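Local structure of protein pid-3 (Caenorhabditis elegans, 7OCX) at residues L15-Y20 with Q47-A52. The protein probably serves as a subunit of the PETISCO complex in piRNA biogenesis, where its RNA recognition motif domain pairs with that of TOFU-6. Numbering follows the deposited sequence.
Sequences LKISGY and QSAVVA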
# COMPACT_ATOMS: atom_id res chain seq x y z
N LEU B 15 -8.10 -1.92 14.86
CA LEU B 15 -6.77 -2.31 15.28
C LEU B 15 -5.98 -1.07 15.62
O LEU B 15 -6.33 0.05 15.25
CB LEU B 15 -6.08 -3.15 14.21
CG LEU B 15 -5.78 -2.54 12.83
CD1 LEU B 15 -4.66 -1.56 12.92
CD2 LEU B 15 -5.43 -3.71 11.95
N LYS B 16 -4.93 -1.29 16.39
CA LYS B 16 -3.91 -0.31 16.73
C LYS B 16 -2.67 -0.63 15.91
O LYS B 16 -2.28 -1.79 15.81
CB LYS B 16 -3.53 -0.35 18.21
CG LYS B 16 -4.60 0.04 19.20
CD LYS B 16 -3.98 0.41 20.56
CE LYS B 16 -4.94 0.15 21.72
NZ LYS B 16 -4.27 -0.35 22.97
N ILE B 17 -2.06 0.40 15.33
CA ILE B 17 -0.81 0.24 14.59
C ILE B 17 0.14 1.35 15.02
O ILE B 17 -0.28 2.50 15.20
CB ILE B 17 -1.05 0.24 13.07
CG1 ILE B 17 0.27 0.10 12.31
CG2 ILE B 17 -1.82 1.50 12.63
CD1 ILE B 17 0.08 -0.35 10.89
N SER B 18 1.42 1.01 15.22
CA SER B 18 2.39 1.99 15.69
C SER B 18 3.77 1.57 15.19
O SER B 18 3.96 0.44 14.74
CB SER B 18 2.37 2.11 17.22
OG SER B 18 2.72 0.90 17.87
N GLY B 19 4.70 2.53 15.21
CA GLY B 19 6.08 2.26 14.88
C GLY B 19 6.53 2.70 13.50
O GLY B 19 7.73 2.67 13.24
N TYR B 20 5.59 3.09 12.63
CA TYR B 20 5.91 3.53 11.29
C TYR B 20 6.50 4.93 11.31
O TYR B 20 6.50 5.61 12.33
CB TYR B 20 4.66 3.50 10.42
CG TYR B 20 3.46 4.17 11.06
CD1 TYR B 20 3.35 5.55 11.13
CD2 TYR B 20 2.47 3.40 11.66
CE1 TYR B 20 2.25 6.16 11.73
CE2 TYR B 20 1.37 4.00 12.29
CZ TYR B 20 1.26 5.38 12.32
OH TYR B 20 0.18 5.96 12.91
N GLN B 47 3.51 8.46 15.32
CA GLN B 47 3.81 7.10 14.88
C GLN B 47 2.80 6.07 15.38
O GLN B 47 3.17 4.92 15.61
CB GLN B 47 5.21 6.69 15.33
CG GLN B 47 6.30 7.68 14.99
CD GLN B 47 7.65 7.19 15.44
OE1 GLN B 47 8.18 7.67 16.43
NE2 GLN B 47 8.22 6.25 14.69
N SER B 48 1.54 6.47 15.56
CA SER B 48 0.53 5.52 16.00
C SER B 48 -0.84 5.97 15.52
O SER B 48 -1.12 7.18 15.40
CB SER B 48 0.50 5.35 17.54
OG SER B 48 0.14 6.54 18.22
N ALA B 49 -1.71 4.99 15.29
CA ALA B 49 -3.07 5.29 14.90
C ALA B 49 -3.98 4.14 15.31
O ALA B 49 -3.53 3.05 15.68
CB ALA B 49 -3.17 5.53 13.39
N VAL B 50 -5.28 4.41 15.27
CA VAL B 50 -6.31 3.39 15.40
C VAL B 50 -7.05 3.30 14.07
O VAL B 50 -7.44 4.34 13.51
CB VAL B 50 -7.27 3.68 16.57
CG1 VAL B 50 -8.40 2.67 16.49
CG2 VAL B 50 -6.56 3.62 17.93
N VAL B 51 -7.23 2.09 13.55
CA VAL B 51 -7.71 1.90 12.18
C VAL B 51 -8.95 1.02 12.23
O VAL B 51 -8.95 -0.01 12.90
CB VAL B 51 -6.64 1.24 11.29
CG1 VAL B 51 -7.19 0.97 9.91
CG2 VAL B 51 -5.41 2.10 11.28
N ALA B 52 -9.98 1.42 11.50
CA ALA B 52 -11.15 0.57 11.31
C ALA B 52 -11.02 -0.11 9.95
O ALA B 52 -10.93 0.57 8.93
CB ALA B 52 -12.45 1.38 11.41
O HOH W 1 -0.02 8.41 12.86
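Ile17 and Ala49 face each other as a hydrogen-bonded pair at the middle of the antiparallel ladder joining the first and third strands of an RNA recognition motif, which lie side by side at the centre of its sheet. Ile17 N reaches Ala49 O at 3.1 Å, and Ala49 N returns to Ile17 O in a bond nearly along the C=O axis. Leu15 and Val51 form the next hydrogen-bonded pair, Leu15 CD1 lying 3.8 Å from Val51 CB. They share the apolar face of the sheet with Ile17 and Ala49; helix 26-32 covers this face, with Ile29 on Ala49, and Leu33, from a loop, packs against Ile17 and Val51. The other face carries Ser18, which meets Ser48 CB to CB; Ser48 OG bonds to Thr44 on the adjoining strand.

Past this pair Gly19 N donates to Gln47 O, and the same oxygen lies over one face of the Tyr20 ring, offset toward the rim. In Tyr20, chi1 of 48° puts CG between the backbone N and the carbonyl carbon, and the ring beyond it lies against Gln47 and Ser48. CD1 and CE1 both lie near Gln47 CA, CE1 at 3.6 Å, while CE2 has Gln47 O nearest. CZ approaches Ser48 N at 3.4 Å, and OH ends 3.4 Å from Ala49 CB. A water in the ring plane, hydrogen-bonded to OH, donates to Ser48 O. A phenylalanine in its place would probably leave this water without its hydroxyl partner, breaking the bridge to Ser48 O. Gln47, extended beyond CG, turns its amide to the Tyr20 carbonyl: NE2 donates to Tyr20 O over 3.0 Å, 39° out of the carbonyl plane.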